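Local coordinates for putative NAD(P)H nitroreductase ydfN (Bacillus subtilis, PDB 3BEM), which binds FMN as a homodimer and is a putative NAD(P)H-dependent nitroreductase that may contribute to the degradation of aromatic compounds, at residues S25-L30 and G195-E200; Q57-V62 and R145-S150; Q80-S85 and C166-F171; V89-G94 and V189-I194. The protein carries 3 engineered substitutions. All coordinates share one frame; numbering follows the deposited sequence.

Contact 1 of 4, residues S25-L30 and G195-E200. With FMN (flavin mononucleotide), chain G.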
# COMPACT_ATOMS: atom_id res chain seq x y z
N SER B 25 4.18 -14.60 0.65
CA SER B 25 5.42 -13.94 0.25
C SER B 25 6.40 -15.07 -0.05
O SER B 25 6.65 -15.93 0.82
CB SER B 25 5.93 -13.02 1.34
OG SER B 25 5.04 -11.93 1.54
N ALA B 26 6.93 -15.12 -1.26
CA ALA B 26 7.83 -16.23 -1.65
C ALA B 26 9.16 -16.23 -0.93
O ALA B 26 9.81 -15.19 -0.78
CB ALA B 26 8.09 -16.20 -3.15
N SER B 27 9.58 -17.39 -0.49
CA SER B 27 10.93 -17.50 0.07
C SER B 27 11.95 -17.99 -0.95
O SER B 27 13.13 -17.73 -0.79
CB SER B 27 10.96 -18.39 1.32
OG SER B 27 10.48 -19.67 1.04
N ASN B 28 11.47 -18.70 -1.98
CA ASN B 28 12.29 -19.24 -3.04
C ASN B 28 11.57 -18.99 -4.34
O ASN B 28 10.37 -18.72 -4.33
CB ASN B 28 12.50 -20.76 -2.87
CG ASN B 28 11.18 -21.60 -2.99
OD1 ASN B 28 10.80 -22.10 -4.10
ND2 ASN B 28 10.53 -21.81 -1.85
N PHE B 29 12.29 -19.07 -5.46
CA PHE B 29 11.66 -19.19 -6.76
C PHE B 29 12.32 -20.33 -7.54
O PHE B 29 13.49 -20.65 -7.30
CB PHE B 29 11.80 -17.89 -7.56
CG PHE B 29 11.11 -16.74 -6.94
CD1 PHE B 29 9.73 -16.66 -7.02
CD2 PHE B 29 11.81 -15.73 -6.32
CE1 PHE B 29 9.04 -15.58 -6.48
CE2 PHE B 29 11.18 -14.69 -5.72
CZ PHE B 29 9.77 -14.57 -5.84
N LEU B 30 11.55 -20.90 -8.46
CA LEU B 30 11.94 -21.97 -9.36
C LEU B 30 12.37 -21.47 -10.75
O LEU B 30 11.83 -20.52 -11.29
CB LEU B 30 10.80 -22.97 -9.55
CG LEU B 30 10.37 -23.79 -8.32
CD1 LEU B 30 9.07 -24.54 -8.64
CD2 LEU B 30 11.46 -24.78 -7.90
N GLY B 195 7.80 -14.62 -9.55
CA GLY B 195 8.15 -15.88 -10.11
C GLY B 195 7.21 -16.95 -9.67
O GLY B 195 6.08 -16.66 -9.34
N LYS B 196 7.68 -18.20 -9.69
CA LYS B 196 6.88 -19.36 -9.26
C LYS B 196 7.63 -20.00 -8.11
O LYS B 196 8.82 -20.37 -8.25
CB LYS B 196 6.66 -20.35 -10.39
CG LYS B 196 5.91 -19.80 -11.62
CD LYS B 196 4.48 -19.33 -11.37
CE LYS B 196 3.79 -18.85 -12.71
NZ LYS B 196 3.41 -19.91 -13.66
N GLU B 197 6.96 -20.12 -6.97
CA GLU B 197 7.53 -20.78 -5.79
C GLU B 197 7.10 -22.24 -5.78
O GLU B 197 5.98 -22.53 -6.13
CB GLU B 197 7.09 -20.05 -4.52
CG GLU B 197 7.55 -20.73 -3.26
CD GLU B 197 7.44 -19.88 -2.04
OE1 GLU B 197 6.33 -19.39 -1.76
OE2 GLU B 197 8.45 -19.77 -1.31
N LYS B 198 7.97 -23.14 -5.33
CA LYS B 198 7.51 -24.53 -5.09
C LYS B 198 6.61 -24.58 -3.84
O LYS B 198 7.07 -24.29 -2.75
CB LYS B 198 8.68 -25.48 -4.92
CG LYS B 198 8.21 -26.92 -4.76
CD LYS B 198 9.34 -27.92 -4.87
CE LYS B 198 8.77 -29.29 -5.16
NZ LYS B 198 9.59 -30.40 -4.67
N THR B 199 5.35 -24.95 -4.03
CA THR B 199 4.35 -24.87 -2.98
C THR B 199 4.55 -25.94 -1.91
O THR B 199 4.31 -25.69 -0.73
CB THR B 199 2.94 -25.06 -3.52
OG1 THR B 199 2.78 -24.27 -4.70
CG2 THR B 199 1.89 -24.64 -2.47
N GLU B 200 4.97 -27.13 -2.33
CA GLU B 200 5.21 -28.22 -1.41
C GLU B 200 6.26 -27.83 -0.36
O GLU B 200 6.25 -28.34 0.75
CB GLU B 200 5.62 -29.50 -2.17
N1 FMN G . 11.00 -10.93 2.67
C2 FMN G . 12.30 -11.25 2.38
O2 FMN G . 12.57 -12.45 2.25
N3 FMN G . 13.25 -10.27 2.24
C4 FMN G . 12.96 -8.93 2.43
O4 FMN G . 13.85 -8.09 2.16
C4A FMN G . 11.64 -8.61 2.72
N5 FMN G . 11.28 -7.27 2.94
C5A FMN G . 9.94 -6.99 3.11
C6 FMN G . 9.57 -5.63 3.20
C7 FMN G . 8.22 -5.30 3.35
C7M FMN G . 7.84 -3.84 3.13
C8 FMN G . 7.24 -6.28 3.43
C8M FMN G . 5.78 -5.91 3.19
C9 FMN G . 7.60 -7.63 3.40
C9A FMN G . 8.94 -7.98 3.20
N10 FMN G . 9.32 -9.33 3.11
C10 FMN G . 10.65 -9.61 2.83
C1' FMN G . 8.31 -10.40 3.35
C2' FMN G . 7.82 -10.54 4.80
O2' FMN G . 8.79 -11.27 5.53
C3' FMN G . 6.49 -11.28 4.76
O3' FMN G . 5.54 -10.44 4.05
C4' FMN G . 5.98 -11.72 6.13
O4' FMN G . 6.91 -12.65 6.72
C5' FMN G . 4.58 -12.39 5.98
O5' FMN G . 4.60 -13.53 5.08
P FMN G . 3.28 -13.78 4.20
O1P FMN G . 2.15 -14.00 5.15
O2P FMN G . 3.22 -12.50 3.45
O3P FMN G . 3.56 -14.99 3.35
O HOH W 1 6.14 -18.65 0.97
O HOH W 2 10.31 -18.31 -10.87
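The loop after helix 12-22, whose Ser25 binds the FMN phosphate in this nitroreductase-family fold, is pinned here to the chain leaving strand 186-195. At the flavin end Ser25 grips the phosphate twice: its backbone N donates to FMN O3P, and OG, lying beside its own backbone N, donates to FMN O2P at 2.7 Å. Two residues on, the carboxylate of Glu197 accepts from the backbone of Ser27 and Asn28. Its CG is anti to the backbone N (chi1 176°) and the chain runs on extended, which carries OE2 to three donors. Ser27 N comes from above the carboxylate plane at 2.8 Å from Glu197 OE2, Ser27 OG lies nearly along the C-O axis at 3.1 Å from Glu197 OE2, and Asn28 N reaches Glu197 OE2 from above the plane at 3.3 Å. The other oxygen, OE1, forms a salt bridge with Arg202 and accepts a hydrogen bond from a water that also donates to Ser25 O, so the buried carboxylate is held at both oxygens and probably stays ionised. Asn28 crosses the Glu197 chain at about a right angle. Its CG occupies the crowded position between backbone N and carbonyl carbon, and its OD1 accepts from Lys198 N on an in-plane lone pair at 3.3 Å. The Phe29 ring brings CE1 to 3.4 Å from Gly195 N and touches Lys82, another FMN-binding residue, on helix 82-85. Past the ring, Leu30 N donates to Lys196 O over 2.8 Å, nearly along the C=O axis.

Contact 2 of 4, residues Q57-V62 and R145-S150. With FMN (flavin mononucleotide), chain E.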
# COMPACT_ATOMS: atom_id res chain seq x y z
N GLN B 57 -0.34 10.00 -9.42
CA GLN B 57 0.25 8.80 -10.02
C GLN B 57 1.82 8.81 -9.82
O GLN B 57 2.62 8.75 -10.76
CB GLN B 57 -0.18 8.71 -11.46
CG GLN B 57 -1.67 8.56 -11.60
CD GLN B 57 -2.15 8.86 -13.02
OE1 GLN B 57 -1.91 8.06 -13.90
NE2 GLN B 57 -2.78 10.04 -13.24
N HIS B 58 2.19 8.83 -8.54
CA HIS B 58 3.54 8.98 -8.04
C HIS B 58 4.49 7.85 -8.43
O HIS B 58 5.70 8.04 -8.41
CB HIS B 58 3.55 9.07 -6.51
CG HIS B 58 2.61 10.08 -5.94
ND1 HIS B 58 1.24 9.96 -6.05
CD2 HIS B 58 2.83 11.21 -5.23
CE1 HIS B 58 0.66 10.96 -5.43
NE2 HIS B 58 1.60 11.75 -4.92
N THR B 59 3.94 6.69 -8.72
CA THR B 59 4.67 5.43 -8.77
C THR B 59 5.23 5.16 -10.15
O THR B 59 4.53 5.32 -11.18
CB THR B 59 3.80 4.22 -8.30
OG1 THR B 59 3.08 4.56 -7.12
CG2 THR B 59 4.64 2.95 -8.00
N LYS B 60 6.49 4.74 -10.17
CA LYS B 60 7.12 4.17 -11.34
C LYS B 60 7.67 2.80 -11.00
O LYS B 60 8.01 2.52 -9.82
CB LYS B 60 8.19 5.10 -11.92
CG LYS B 60 7.62 6.37 -12.56
CD LYS B 60 8.55 7.01 -13.64
CE LYS B 60 7.73 7.83 -14.67
NZ LYS B 60 8.43 7.98 -15.98
N TYR B 61 7.72 1.93 -11.99
CA TYR B 61 8.35 0.62 -11.84
C TYR B 61 9.52 0.43 -12.81
O TYR B 61 9.37 0.72 -14.02
CB TYR B 61 7.35 -0.51 -12.04
CG TYR B 61 6.23 -0.58 -11.03
CD1 TYR B 61 5.12 0.24 -11.14
CD2 TYR B 61 6.25 -1.52 -10.01
CE1 TYR B 61 4.10 0.20 -10.21
CE2 TYR B 61 5.25 -1.59 -9.10
CZ TYR B 61 4.16 -0.73 -9.19
OH TYR B 61 3.20 -0.84 -8.25
N VAL B 62 10.67 0.01 -12.30
CA VAL B 62 11.75 -0.43 -13.16
C VAL B 62 11.72 -1.93 -13.05
O VAL B 62 11.93 -2.50 -11.95
CB VAL B 62 13.06 0.13 -12.77
CG1 VAL B 62 14.16 -0.48 -13.65
CG2 VAL B 62 13.01 1.66 -12.89
N ARG B 145 4.15 6.52 0.48
CA ARG B 145 2.75 6.14 0.71
C ARG B 145 2.07 5.71 -0.58
O ARG B 145 1.47 4.65 -0.66
CB ARG B 145 2.02 7.27 1.40
CG ARG B 145 0.52 7.10 1.49
CD ARG B 145 -0.08 8.01 2.65
NE ARG B 145 0.51 9.34 2.59
CZ ARG B 145 1.16 9.93 3.58
NH1 ARG B 145 1.21 9.40 4.80
NH2 ARG B 145 1.73 11.09 3.36
N ASN B 146 2.16 6.54 -1.59
CA ASN B 146 1.46 6.26 -2.83
C ASN B 146 2.08 5.05 -3.55
O ASN B 146 1.36 4.19 -4.12
CB ASN B 146 1.38 7.48 -3.69
CG ASN B 146 0.42 8.50 -3.15
OD1 ASN B 146 -0.79 8.33 -3.25
ND2 ASN B 146 0.97 9.53 -2.47
N ALA B 147 3.43 4.93 -3.56
CA ALA B 147 4.08 3.79 -4.20
C ALA B 147 3.71 2.48 -3.47
O ALA B 147 3.63 1.42 -4.05
CB ALA B 147 5.61 3.91 -4.29
N SER B 148 3.50 2.55 -2.16
CA SER B 148 3.18 1.34 -1.40
C SER B 148 1.75 0.85 -1.64
O SER B 148 1.50 -0.34 -1.72
CB SER B 148 3.49 1.56 0.12
OG SER B 148 4.88 1.78 0.36
N LEU B 149 0.80 1.78 -1.74
CA LEU B 149 -0.56 1.46 -2.20
C LEU B 149 -0.45 0.72 -3.56
O LEU B 149 -1.11 -0.29 -3.78
CB LEU B 149 -1.37 2.71 -2.38
CG LEU B 149 -1.81 3.45 -1.10
CD1 LEU B 149 -2.37 4.81 -1.53
CD2 LEU B 149 -2.86 2.70 -0.27
N SER B 150 0.33 1.29 -4.48
CA SER B 150 0.49 0.74 -5.82
C SER B 150 1.09 -0.67 -5.74
O SER B 150 0.63 -1.60 -6.41
CB SER B 150 1.42 1.67 -6.62
OG SER B 150 1.51 1.24 -7.96
N1 FMN E . -9.67 12.27 -1.84
C2 FMN E . -10.30 13.30 -1.17
O2 FMN E . -11.45 13.63 -1.51
N3 FMN E . -9.66 13.97 -0.13
C4 FMN E . -8.37 13.63 0.26
O4 FMN E . -7.94 14.14 1.32
C4A FMN E . -7.73 12.58 -0.44
N5 FMN E . -6.43 12.19 -0.12
C5A FMN E . -5.85 11.10 -0.76
C6 FMN E . -4.58 10.65 -0.38
C7 FMN E . -3.93 9.57 -1.02
C7M FMN E . -2.92 8.75 -0.23
C8 FMN E . -4.61 8.92 -2.05
C8M FMN E . -4.31 7.48 -2.30
C9 FMN E . -5.89 9.36 -2.43
C9A FMN E . -6.54 10.44 -1.82
N10 FMN E . -7.81 10.86 -2.19
C10 FMN E . -8.40 11.90 -1.48
C1' FMN E . -8.48 10.29 -3.44
C2' FMN E . -7.72 10.60 -4.76
O2' FMN E . -8.00 11.91 -5.23
C3' FMN E . -8.14 9.55 -5.82
O3' FMN E . -7.63 8.28 -5.38
C4' FMN E . -7.75 9.90 -7.27
O4' FMN E . -8.32 11.13 -7.71
C5' FMN E . -8.25 8.88 -8.32
O5' FMN E . -9.63 8.51 -8.21
P FMN E . -9.96 6.94 -8.30
O1P FMN E . -11.39 6.70 -8.13
O2P FMN E . -9.67 6.47 -9.63
O3P FMN E . -9.18 6.39 -7.18
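An imidazole and a carboxamide lie flat on each other at the start of this contact, their planes only 1° apart: His58, just before strand 59-64, stacks on Asn146 of the long helix 136-161 in the alpha-beta nitroreductase fold. Asn146 ND2 sits over one ring face, offset toward the rim, 3.3 Å from His58 CE1. Asn146 CB makes a CH-pi contact, 3.8 Å from the His58 ring centroid. Both groups have their rotation fixed from outside the pair. His58 NE2 is hydrogen-bonded to Tyr131 OH, while Asn146 gives ND2 to Glu142 O and takes Ala53 N on OD1. Buried His58 ND1 has no polar partner in the model. Further along, Thr59 turns OG1 beside its backbone N and presses it against the helix, with Thr59 OG1 3.2 Å from Ala147 CA and Ser150 CB next to it. The strand and helix segments cross at -60°, their axes 8.4 Å apart. Asn146 and Leu149 also meet the flavin whose hydrogen-bonding residues include Ser25, Lys82 and Ile169 of the second subunit: Leu149 CD1 lies 3.4 Å from FMN C8M, and Asn146 OD1 is 3.7 Å from FMN C7M. At the far end Ser150 OG, anti to its backbone N (chi1 -175°), approaches the edge of the Tyr61 ring and forms a short 2.7 Å hydrogen bond with Tyr61 OH.

Contact 3 of 4, residues Q80-S85 and C166-F171. With FMN (flavin mononucleotide), chain G.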
# COMPACT_ATOMS: atom_id res chain seq x y z
N GLN B 80 20.48 -11.50 -1.04
CA GLN B 80 19.33 -12.38 -1.15
C GLN B 80 19.25 -13.04 -2.52
O GLN B 80 19.02 -12.41 -3.56
CB GLN B 80 18.06 -11.62 -0.85
CG GLN B 80 18.00 -11.09 0.58
CD GLN B 80 16.65 -10.47 0.88
OE1 GLN B 80 15.66 -11.19 0.96
NE2 GLN B 80 16.60 -9.13 0.97
N TYR B 81 19.42 -14.36 -2.50
CA TYR B 81 19.47 -15.13 -3.72
C TYR B 81 18.19 -15.13 -4.53
O TYR B 81 18.23 -15.28 -5.76
CB TYR B 81 19.81 -16.57 -3.37
CG TYR B 81 19.90 -17.44 -4.58
CD1 TYR B 81 20.96 -17.31 -5.46
CD2 TYR B 81 18.92 -18.40 -4.85
CE1 TYR B 81 21.04 -18.10 -6.60
CE2 TYR B 81 18.98 -19.18 -5.98
CZ TYR B 81 20.05 -19.02 -6.85
OH TYR B 81 20.12 -19.84 -7.95
N LYS B 82 17.06 -14.88 -3.88
CA LYS B 82 15.80 -14.79 -4.64
C LYS B 82 15.79 -13.72 -5.76
O LYS B 82 15.04 -13.86 -6.71
CB LYS B 82 14.59 -14.68 -3.68
CG LYS B 82 14.49 -13.39 -2.97
CD LYS B 82 13.27 -13.39 -1.95
CE LYS B 82 13.63 -14.00 -0.66
NZ LYS B 82 12.39 -14.14 0.08
N VAL B 83 16.64 -12.69 -5.67
CA VAL B 83 16.79 -11.74 -6.78
C VAL B 83 17.27 -12.47 -8.05
O VAL B 83 16.82 -12.16 -9.16
CB VAL B 83 17.72 -10.55 -6.42
CG1 VAL B 83 18.21 -9.83 -7.64
CG2 VAL B 83 17.01 -9.57 -5.51
N VAL B 84 18.16 -13.45 -7.87
CA VAL B 84 18.70 -14.26 -8.99
C VAL B 84 17.71 -15.29 -9.52
O VAL B 84 17.52 -15.41 -10.74
CB VAL B 84 20.05 -14.90 -8.55
CG1 VAL B 84 20.63 -15.87 -9.62
CG2 VAL B 84 21.04 -13.78 -8.21
N SER B 85 17.07 -16.03 -8.62
CA SER B 85 16.17 -17.14 -9.02
C SER B 85 14.82 -16.64 -9.54
O SER B 85 14.14 -17.34 -10.26
CB SER B 85 15.92 -18.08 -7.87
OG SER B 85 15.39 -17.37 -6.75
N CYS B 166 7.48 -11.63 -3.70
CA CYS B 166 8.01 -11.34 -2.36
C CYS B 166 8.34 -9.86 -2.35
O CYS B 166 9.20 -9.43 -3.10
CB CYS B 166 9.22 -12.18 -2.05
SG CYS B 166 9.64 -11.96 -0.29
N PRO B 167 7.67 -9.06 -1.52
CA PRO B 167 8.05 -7.67 -1.29
C PRO B 167 9.30 -7.67 -0.45
O PRO B 167 9.48 -8.57 0.40
CB PRO B 167 6.88 -7.10 -0.54
CG PRO B 167 6.33 -8.26 0.20
CD PRO B 167 6.59 -9.49 -0.61
N MSE B 168 10.17 -6.71 -0.67
CA MSE B 168 11.51 -6.67 -0.07
C MSE B 168 11.92 -5.23 0.27
O MSE B 168 11.75 -4.31 -0.52
CB MSE B 168 12.55 -7.31 -1.02
CG MSE B 168 12.16 -8.71 -1.46
SE MSE B 168 13.25 -9.27 -2.96
CE MSE B 168 14.97 -9.47 -2.02
N ILE B 169 12.48 -5.09 1.46
CA ILE B 169 13.12 -3.85 1.88
C ILE B 169 14.58 -4.09 2.25
O ILE B 169 15.32 -3.15 2.53
CB ILE B 169 12.36 -3.20 3.05
CG1 ILE B 169 12.72 -1.71 3.21
CG2 ILE B 169 12.58 -3.99 4.37
CD1 ILE B 169 12.43 -0.87 2.05
N GLY B 170 14.99 -5.35 2.24
CA GLY B 170 16.36 -5.74 2.50
C GLY B 170 17.34 -5.48 1.39
O GLY B 170 17.84 -6.39 0.80
N PHE B 171 17.55 -4.22 1.07
CA PHE B 171 18.46 -3.78 -0.00
C PHE B 171 19.05 -2.43 0.31
O PHE B 171 18.49 -1.66 1.09
CB PHE B 171 17.76 -3.77 -1.37
CG PHE B 171 16.66 -2.78 -1.50
CD1 PHE B 171 16.93 -1.47 -1.86
CD2 PHE B 171 15.34 -3.15 -1.26
CE1 PHE B 171 15.90 -0.54 -1.97
CE2 PHE B 171 14.30 -2.21 -1.36
CZ PHE B 171 14.58 -0.90 -1.72
N1 FMN G . 11.00 -10.93 2.67
C2 FMN G . 12.30 -11.25 2.38
O2 FMN G . 12.57 -12.45 2.25
N3 FMN G . 13.25 -10.27 2.24
C4 FMN G . 12.96 -8.93 2.43
O4 FMN G . 13.85 -8.09 2.16
C4A FMN G . 11.64 -8.61 2.72
N5 FMN G . 11.28 -7.27 2.94
C5A FMN G . 9.94 -6.99 3.11
C6 FMN G . 9.57 -5.63 3.20
C7 FMN G . 8.22 -5.30 3.35
C7M FMN G . 7.84 -3.84 3.13
C8 FMN G . 7.24 -6.28 3.43
C8M FMN G . 5.78 -5.91 3.19
C9 FMN G . 7.60 -7.63 3.40
C9A FMN G . 8.94 -7.98 3.20
N10 FMN G . 9.32 -9.33 3.11
C10 FMN G . 10.65 -9.61 2.83
C1' FMN G . 8.31 -10.40 3.35
C2' FMN G . 7.82 -10.54 4.80
O2' FMN G . 8.79 -11.27 5.53
C3' FMN G . 6.49 -11.28 4.76
O3' FMN G . 5.54 -10.44 4.05
C4' FMN G . 5.98 -11.72 6.13
O4' FMN G . 6.91 -12.65 6.72
C5' FMN G . 4.58 -12.39 5.98
O5' FMN G . 4.60 -13.53 5.08
P FMN G . 3.28 -13.78 4.20
O1P FMN G . 2.15 -14.00 5.15
O2P FMN G . 3.22 -12.50 3.45
O3P FMN G . 3.56 -14.99 3.35
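Loop and short helix 80-85 face the end of strand 164-168 and the loop after it, which folds into an inverse gamma turn centred on Gly170; the nearest CA atoms are those of Gln80 and Gly170, 8.1 Å apart. Together they form part of the flavin pocket of the nitroreductase fold, gripping the isoalloxazine. The turn presents two backbone N-H groups to the isoalloxazine edge: Ile169 N donates to FMN N5 at 2.9 Å, and Gly170 N to FMN O4 at 3.0 Å. From the other segment the Gln80 carboxamide reads the pyrimidine edge, Gln80 OE1 accepting from FMN N3 at 2.9 Å while NE2 donates to FMN O4. Gln80 NE2 also makes a weak hydrogen bond to Gly170 O at 3.0 Å, which ties the two segments directly. Tip to tip with Gln80 comes selenomethionine Met168, whose bent end (chi3 70°) puts CE 3.4 Å from Gln80 NE2 and against Val83 CG2. Lys82 starts from the crowded rotamer and bends at chi3, carrying NZ over to the flavin, where it also bonds to Ala26 O. Its charge would probably stabilise negative charge building on a reduced flavin at N1-C2=O2. Lys82 NZ donates to FMN O2 at 2.8 Å, with Cys166 SG 3.5 Å from the same NZ.

Contact 4 of 4, residues V89-G94 and V189-I194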
# COMPACT_ATOMS: atom_id res chain seq x y z
N VAL B 89 12.76 -8.94 -11.26
CA VAL B 89 12.92 -8.11 -10.05
C VAL B 89 12.38 -6.72 -10.38
O VAL B 89 12.80 -6.15 -11.38
CB VAL B 89 14.38 -7.99 -9.56
CG1 VAL B 89 14.34 -7.18 -8.22
CG2 VAL B 89 15.05 -9.34 -9.33
N LEU B 90 11.39 -6.20 -9.61
CA LEU B 90 10.85 -4.84 -9.83
C LEU B 90 11.33 -3.92 -8.75
O LEU B 90 11.35 -4.29 -7.57
CB LEU B 90 9.32 -4.86 -9.80
CG LEU B 90 8.60 -5.60 -10.94
CD1 LEU B 90 8.78 -7.09 -10.93
CD2 LEU B 90 7.12 -5.26 -10.76
N LEU B 91 11.73 -2.72 -9.14
CA LEU B 91 11.97 -1.65 -8.20
C LEU B 91 10.79 -0.73 -8.26
O LEU B 91 10.44 -0.22 -9.31
CB LEU B 91 13.29 -0.94 -8.51
CG LEU B 91 14.56 -1.75 -8.18
CD1 LEU B 91 14.61 -2.15 -6.66
CD2 LEU B 91 14.73 -2.96 -9.17
N VAL B 92 10.16 -0.56 -7.12
CA VAL B 92 9.02 0.30 -7.00
C VAL B 92 9.51 1.67 -6.55
O VAL B 92 10.03 1.84 -5.45
CB VAL B 92 7.98 -0.25 -5.99
CG1 VAL B 92 6.70 0.62 -6.04
CG2 VAL B 92 7.68 -1.78 -6.24
N LEU B 93 9.36 2.66 -7.43
CA LEU B 93 9.83 4.00 -7.21
C LEU B 93 8.66 4.93 -6.90
O LEU B 93 7.57 4.76 -7.44
CB LEU B 93 10.53 4.56 -8.46
CG LEU B 93 11.67 3.71 -9.01
CD1 LEU B 93 12.34 4.37 -10.25
CD2 LEU B 93 12.70 3.38 -7.86
N GLY B 94 8.91 5.92 -6.05
CA GLY B 94 7.99 6.99 -5.82
C GLY B 94 8.61 8.33 -6.17
O GLY B 94 9.68 8.68 -5.67
N VAL B 189 11.22 2.75 -3.09
CA VAL B 189 10.28 2.47 -2.00
C VAL B 189 10.28 0.98 -1.59
O VAL B 189 10.23 0.68 -0.43
CB VAL B 189 8.88 2.95 -2.37
CG1 VAL B 189 7.79 2.50 -1.31
CG2 VAL B 189 8.91 4.52 -2.67
N MSE B 190 10.40 0.10 -2.56
CA MSE B 190 10.51 -1.33 -2.31
C MSE B 190 10.99 -2.04 -3.53
O MSE B 190 11.02 -1.48 -4.61
CB MSE B 190 9.21 -1.95 -1.76
CG MSE B 190 8.08 -2.20 -2.56
SE MSE B 190 6.71 -3.09 -1.32
CE MSE B 190 6.13 -1.37 -0.76
N MSE B 191 11.40 -3.27 -3.29
CA MSE B 191 11.74 -4.21 -4.33
C MSE B 191 10.68 -5.33 -4.28
O MSE B 191 10.22 -5.70 -3.21
CB MSE B 191 13.16 -4.73 -4.07
CG MSE B 191 13.66 -5.74 -5.02
SE MSE B 191 15.50 -6.26 -4.43
CE MSE B 191 16.25 -4.53 -4.70
N ILE B 192 10.28 -5.85 -5.43
CA ILE B 192 9.38 -6.99 -5.48
C ILE B 192 9.95 -7.99 -6.44
O ILE B 192 10.13 -7.66 -7.62
CB ILE B 192 7.97 -6.61 -5.94
CG1 ILE B 192 7.38 -5.51 -5.02
CG2 ILE B 192 7.05 -7.85 -5.95
CD1 ILE B 192 6.05 -4.90 -5.54
N THR B 193 10.19 -9.20 -5.95
CA THR B 193 10.50 -10.31 -6.85
C THR B 193 9.23 -10.99 -7.25
O THR B 193 8.27 -11.08 -6.47
CB THR B 193 11.49 -11.31 -6.24
OG1 THR B 193 11.16 -11.60 -4.89
CG2 THR B 193 12.89 -10.80 -6.33
N ILE B 194 9.21 -11.52 -8.48
CA ILE B 194 8.07 -12.25 -9.00
C ILE B 194 8.57 -13.54 -9.66
O ILE B 194 9.65 -13.56 -10.26
CB ILE B 194 7.23 -11.37 -9.97
CG1 ILE B 194 5.97 -12.12 -10.39
CG2 ILE B 194 8.08 -10.94 -11.22
CD1 ILE B 194 4.97 -11.24 -11.11
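Selenomethionine Met191 leaves its strand with CG anti to the backbone N (chi1 178°). Its CB lies 3.9 Å from Leu91 CD1; CG then meets Val89 CG1 at 3.6 Å; SE stays near that same methyl; and the bend at chi3 (-63°) swings CE back to Leu91 CD1, a tight 3.5 Å. The side chain thus spans Val89 and Leu91 of the neighbouring strand, lying alongside Leu91 and obliquely across Val89. On this face Thr193 CG2 also packs against Val89 CG2, and Met168 and Phe171 rest on Met191. The other face carries Leu90, Val92, Met190 and Ile192. There Val92 CG2 touches both Ile192 CD1 and Met190 CG, with helix 136-161 placing Ser148 on Met190 and Phe154 on Leu90. Leu90 and Ile192 form a hydrogen-bonded pair: Leu90 N donates to Ile192 O at 2.8 Å and Ile192 N returns the bond to Leu90 O, both in the carbonyl plane. Val92 N donates to Met190 O at 2.8 Å, but the reply is split. Val92 O takes Val189 N nearly along its C=O axis at 2.8 Å, and Met190 N only weakly at 3.4 Å. Two residues facing one make a classic beta bulge, here interrupting the regular pairing of the two central strands in the antiparallel sheet at the core of the nitroreductase fold.

Contact 4 is the middle of the fold: it joins strands 88-95 and 186-195, with strand 59-64 of contact 2 flanking the first and strand 164-168 of contact 3 flanking the second, so three contacts share one antiparallel sheet, four-stranded within this chain and continued by a strand of the second subunit. Centres of contacts 2 and 3 lie 9 and 10 Å from that of contact 4, on either side in strand order. Contact 1 closes the longest loop, nesting the others inside it, while contacts 2, 3 and 4 alternate along the chain. Contacts 1 and 3, centres 12 Å apart, hold the same FMN; contact 2, its centre 25 Å from that of contact 1, touches the other flavin, so each site draws on both subunits.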